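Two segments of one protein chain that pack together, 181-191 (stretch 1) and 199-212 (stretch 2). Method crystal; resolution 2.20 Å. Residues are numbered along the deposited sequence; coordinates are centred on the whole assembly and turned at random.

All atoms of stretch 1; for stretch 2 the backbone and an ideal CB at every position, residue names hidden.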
# COMPACT_ATOMS: atom_id res chain seq x y z
N LEU A 181 -11.34 -9.38 -5.44
CA LEU A 181 -10.34 -10.24 -4.82
C LEU A 181 -10.77 -11.71 -4.79
O LEU A 181 -9.96 -12.63 -4.84
CB LEU A 181 -10.08 -9.74 -3.40
CG LEU A 181 -8.76 -10.26 -2.82
CD1 LEU A 181 -7.56 -9.86 -3.68
CD2 LEU A 181 -8.48 -9.72 -1.41
N PHE A 182 -12.08 -11.91 -4.68
CA PHE A 182 -12.58 -13.27 -4.63
C PHE A 182 -12.40 -13.87 -6.01
O PHE A 182 -11.93 -14.99 -6.15
CB PHE A 182 -14.05 -13.30 -4.23
CG PHE A 182 -14.33 -14.19 -3.06
CD1 PHE A 182 -14.23 -13.72 -1.76
CD2 PHE A 182 -14.65 -15.53 -3.25
CE1 PHE A 182 -14.45 -14.55 -0.67
CE2 PHE A 182 -14.87 -16.38 -2.17
CZ PHE A 182 -14.77 -15.89 -0.88
N GLU A 183 -12.77 -13.11 -7.04
CA GLU A 183 -12.62 -13.59 -8.41
C GLU A 183 -11.16 -13.92 -8.68
O GLU A 183 -10.84 -14.95 -9.28
CB GLU A 183 -13.09 -12.51 -9.39
CG GLU A 183 -12.65 -12.76 -10.82
CD GLU A 183 -13.11 -11.68 -11.76
OE1 GLU A 183 -12.24 -10.98 -12.31
OE2 GLU A 183 -14.33 -11.50 -11.94
N ALA A 184 -10.27 -13.04 -8.24
CA ALA A 184 -8.84 -13.22 -8.42
C ALA A 184 -8.35 -14.50 -7.76
O ALA A 184 -7.45 -15.16 -8.27
CB ALA A 184 -8.08 -12.04 -7.86
N SER A 185 -8.94 -14.85 -6.62
CA SER A 185 -8.57 -16.05 -5.90
C SER A 185 -8.80 -17.29 -6.78
O SER A 185 -7.91 -18.11 -6.96
CB SER A 185 -9.40 -16.17 -4.62
OG SER A 185 -9.21 -15.06 -3.76
N ALA A 186 -10.01 -17.40 -7.31
CA ALA A 186 -10.34 -18.53 -8.18
C ALA A 186 -9.55 -18.47 -9.49
O ALA A 186 -8.99 -19.46 -9.96
CB ALA A 186 -11.84 -18.49 -8.47
N LYS A 187 -9.56 -17.28 -10.11
CA LYS A 187 -8.90 -17.13 -11.40
C LYS A 187 -7.41 -17.47 -11.33
O LYS A 187 -6.82 -18.03 -12.25
CB LYS A 187 -9.09 -15.69 -11.87
CG LYS A 187 -8.29 -15.38 -13.13
CD LYS A 187 -8.62 -13.99 -13.69
CE LYS A 187 -8.79 -14.01 -15.22
NZ LYS A 187 -10.08 -13.42 -15.57
N VAL A 188 -6.78 -17.08 -10.21
CA VAL A 188 -5.36 -17.37 -10.05
C VAL A 188 -5.12 -18.85 -9.76
O VAL A 188 -4.07 -19.40 -10.06
CB VAL A 188 -4.81 -16.52 -8.90
CG1 VAL A 188 -3.54 -17.16 -8.35
CG2 VAL A 188 -4.49 -15.12 -9.40
N GLY A 189 -6.11 -19.48 -9.15
CA GLY A 189 -6.00 -20.89 -8.86
C GLY A 189 -5.93 -21.62 -10.18
O GLY A 189 -4.98 -22.37 -10.44
N GLY A 190 -6.92 -21.38 -11.04
CA GLY A 190 -6.94 -22.02 -12.34
C GLY A 190 -5.63 -21.85 -13.09
O GLY A 190 -4.93 -22.84 -13.37
N ILE A 191 -5.29 -20.61 -13.41
CA ILE A 191 -4.09 -20.27 -14.17
C ILE A 191 -2.88 -21.12 -13.75
O ILE A 191 -2.06 -21.52 -14.56
CB ILE A 191 -3.78 -18.79 -13.95
CG1 ILE A 191 -4.83 -17.92 -14.66
CG2 ILE A 191 -2.41 -18.45 -14.55
CD1 ILE A 191 -4.53 -16.42 -14.51
N UNK A 199 -12.17 -23.00 -18.47
CA UNK A 199 -12.18 -23.21 -17.03
C UNK A 199 -12.01 -21.88 -16.29
O UNK A 199 -12.78 -21.50 -15.42
CB UNK A 199 -11.08 -24.19 -16.63
N UNK A 200 -10.91 -21.18 -16.65
CA UNK A 200 -10.59 -19.93 -15.98
C UNK A 200 -11.76 -18.94 -15.99
O UNK A 200 -12.04 -18.25 -15.03
CB UNK A 200 -9.37 -19.29 -16.64
N UNK A 201 -12.43 -18.87 -17.16
CA UNK A 201 -13.57 -17.96 -17.26
C UNK A 201 -14.73 -18.42 -16.37
O UNK A 201 -15.56 -17.63 -15.94
CB UNK A 201 -14.03 -17.85 -18.71
N UNK A 202 -14.75 -19.74 -16.13
CA UNK A 202 -15.79 -20.30 -15.27
C UNK A 202 -15.44 -20.11 -13.79
O UNK A 202 -16.28 -19.82 -12.95
CB UNK A 202 -15.99 -21.78 -15.58
N UNK A 203 -14.16 -20.30 -13.47
CA UNK A 203 -13.69 -20.12 -12.10
C UNK A 203 -13.82 -18.66 -11.69
O UNK A 203 -14.30 -18.35 -10.60
CB UNK A 203 -12.24 -20.59 -11.96
N UNK A 204 -13.40 -17.77 -12.59
CA UNK A 204 -13.47 -16.33 -12.37
C UNK A 204 -14.89 -15.87 -12.08
O UNK A 204 -15.13 -15.10 -11.15
CB UNK A 204 -12.92 -15.58 -13.59
N UNK A 205 -15.84 -16.35 -12.89
CA UNK A 205 -17.25 -16.00 -12.76
C UNK A 205 -17.83 -16.48 -11.44
O UNK A 205 -18.71 -15.84 -10.86
CB UNK A 205 -18.05 -16.59 -13.92
N UNK A 206 -17.34 -17.62 -10.98
CA UNK A 206 -17.75 -18.18 -9.70
C UNK A 206 -17.21 -17.36 -8.52
O UNK A 206 -17.88 -17.15 -7.52
CB UNK A 206 -17.28 -19.63 -9.59
N UNK A 207 -15.94 -16.93 -8.65
CA UNK A 207 -15.34 -16.13 -7.58
C UNK A 207 -16.02 -14.76 -7.47
O UNK A 207 -16.32 -14.26 -6.39
CB UNK A 207 -13.84 -15.96 -7.83
N UNK A 208 -16.22 -14.14 -8.64
CA UNK A 208 -16.88 -12.84 -8.66
C UNK A 208 -18.25 -12.90 -7.97
O UNK A 208 -18.59 -12.08 -7.12
CB UNK A 208 -17.04 -12.35 -10.10
N UNK A 209 -19.05 -13.89 -8.39
CA UNK A 209 -20.41 -14.02 -7.86
C UNK A 209 -20.43 -14.38 -6.38
O UNK A 209 -21.25 -13.90 -5.60
CB UNK A 209 -21.18 -15.08 -8.65
N UNK A 210 -19.55 -15.28 -5.96
CA UNK A 210 -19.52 -15.70 -4.57
C UNK A 210 -19.06 -14.53 -3.70
O UNK A 210 -19.66 -14.24 -2.67
CB UNK A 210 -18.60 -16.91 -4.39
N UNK A 211 -18.00 -13.85 -4.14
CA UNK A 211 -17.50 -12.71 -3.39
C UNK A 211 -18.58 -11.68 -3.12
O UNK A 211 -18.69 -11.17 -2.00
CB UNK A 211 -16.34 -12.06 -4.14
N UNK A 212 -19.38 -11.38 -4.13
CA UNK A 212 -20.44 -10.40 -3.97
C UNK A 212 -21.59 -10.91 -3.10
O UNK A 212 -22.03 -10.21 -2.18
CB UNK A 212 -20.97 -9.99 -5.34

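The two helices run nearly antiparallel, at 152°, and their axes approach to 6.8 Å, so close that some positions of stretch 2 have little room for a side chain.

Position 199 directs its CA-to-CB bond toward stretch 1, yet its ideal CB finds nothing there within 5.5 Å. Almost any helix-tolerant residue would do. It is Tyr199, whose ring leads away from the contact.

At position 200 the bond points sideways, with CG1 of Ile191 5.1 Å from the ideal CB. A branched or long apolar chain could bridge that gap, whereas a small one would leave it open. The residue is Ile200: its CD1 lies 3.8 Å from Ile191 CG1, and its CG2 rests 4.0 Å from CG of Lys187, against the aliphatic part of that chain.

Positions 201 and 202 meet nothing of stretch 1 and are unconstrained by it; they are Lys201 and Ala202.

Position 203 points toward stretch 1, its ideal CB 4.0 Å from Ala186 O. Ala186 offers a methyl and Gly190 a bare CA, so a medium apolar side chain suits the gap. Leu203 fills it, CD1 reaching 3.6 Å from Gly190 CA and CB standing 4.1 Å from Ala186 CB. The glycine matters here: an ideal CB on Gly190 would fall 2.8 Å from Leu203 CD1, a clash.

Position 204 points sideways, its ideal CB 4.0 Å from Glu183 CG and 4.1 Å from Lys187 NZ. Something small, apolar or polar, is favoured. Ser204 places OG 3.4 Å from Lys187 CB, but its hydrogen bond goes back along its own helix, from OG to Ile200 O, at a very short 2.4 Å.

Position 205 points away and could be polar or apolar. Ser205 donates from OG to Ala202 O, 2.6 Å away.

Position 206 points sideways with no neighbour near its ideal CB, so a medium or large side chain could reach across, a small one not. Trp206 does so, presenting its ring edge to Ala186, with CE3 4.2 Å from Ala186 CB.

Position 207 leaves no room for a CB. Its ideal CB would lie 2.7 Å from both Phe182 O and Glu183 CA, clashing with the facing backbone although the phi/psi of -67/-45 is ordinary for a helix. Glycine alone fits. Gly207 lets its CA come within 3.8 Å of Glu183 CA.

At position 208 the sideways ideal CB is 3.4 Å from Glu183 OE2. That carboxylate invites a basic residue, though a polar donor could also serve. Arg208 curls its end nearer, forming a salt bridge between NH1 and Glu183 OE2 at 2.8 Å.

Position 209 points away and tolerates many residues; it is Asn209.

Position 210 faces the Phe182 ring, its ideal CB 4.3 Å from CD2, which favours a compact apolar residue. Val210 brings CG1 to 3.6 Å from Phe182 CE2.

Position 211 again calls for glycine, since its ideal CB would sit 2.6 Å from Phe182 CB. Gly211 instead lays its CA 3.5 Å from Phe182 CG.

Position 212 points away, so stretch 1 sets no demand and many residues would do; it is Ile212.

Stretch 2 199-212: YIKALSSWGRNVGI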
# COMPACT_ATOMS: atom_id res chain seq x y z
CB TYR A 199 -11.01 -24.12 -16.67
CG TYR A 199 -11.22 -25.50 -17.18
CD1 TYR A 199 -10.16 -26.42 -17.14
CD2 TYR A 199 -12.46 -25.91 -17.66
CE1 TYR A 199 -10.35 -27.72 -17.55
CE2 TYR A 199 -12.65 -27.22 -18.08
CZ TYR A 199 -11.60 -28.12 -18.03
OH TYR A 199 -11.78 -29.43 -18.44
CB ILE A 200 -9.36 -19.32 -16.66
CG1 ILE A 200 -8.12 -20.18 -16.41
CG2 ILE A 200 -9.08 -17.92 -16.08
CD1 ILE A 200 -6.92 -19.75 -17.26
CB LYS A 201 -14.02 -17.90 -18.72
CG LYS A 201 -14.71 -16.58 -19.05
CD LYS A 201 -15.71 -16.73 -20.21
CE LYS A 201 -17.12 -16.29 -19.82
NZ LYS A 201 -18.01 -17.46 -19.79
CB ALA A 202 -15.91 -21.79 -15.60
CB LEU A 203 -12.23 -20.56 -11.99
CG LEU A 203 -12.00 -22.07 -11.92
CD1 LEU A 203 -10.51 -22.38 -11.99
CD2 LEU A 203 -12.60 -22.61 -10.62
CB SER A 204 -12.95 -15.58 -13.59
OG SER A 204 -11.70 -16.10 -14.03
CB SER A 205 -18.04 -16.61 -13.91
OG SER A 205 -18.00 -18.03 -13.83
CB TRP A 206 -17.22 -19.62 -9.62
CG TRP A 206 -17.56 -20.22 -8.32
CD1 TRP A 206 -18.70 -20.98 -8.01
CD2 TRP A 206 -16.74 -20.20 -7.12
NE1 TRP A 206 -18.69 -21.45 -6.73
CE2 TRP A 206 -17.43 -20.95 -6.13
CE3 TRP A 206 -15.52 -19.61 -6.80
CZ2 TRP A 206 -16.89 -21.09 -4.87
CZ3 TRP A 206 -14.97 -19.76 -5.53
CH2 TRP A 206 -15.67 -20.50 -4.56
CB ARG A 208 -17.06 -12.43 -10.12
CG ARG A 208 -17.36 -10.94 -10.28
CD ARG A 208 -16.31 -10.07 -9.57
NE ARG A 208 -16.18 -8.78 -10.24
CZ ARG A 208 -14.95 -8.41 -10.63
NH1 ARG A 208 -13.92 -9.21 -10.42
NH2 ARG A 208 -14.76 -7.21 -11.19
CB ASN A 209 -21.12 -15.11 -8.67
CG ASN A 209 -21.75 -14.50 -9.89
OD1 ASN A 209 -22.70 -13.72 -9.81
ND2 ASN A 209 -21.20 -14.88 -11.06
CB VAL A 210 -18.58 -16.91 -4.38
CG1 VAL A 210 -18.31 -17.14 -2.90
CG2 VAL A 210 -19.21 -18.14 -4.98
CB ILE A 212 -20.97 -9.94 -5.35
CG1 ILE A 212 -19.93 -9.02 -6.01
CG2 ILE A 212 -22.29 -9.20 -5.21
CD1 ILE A 212 -20.31 -8.52 -7.40
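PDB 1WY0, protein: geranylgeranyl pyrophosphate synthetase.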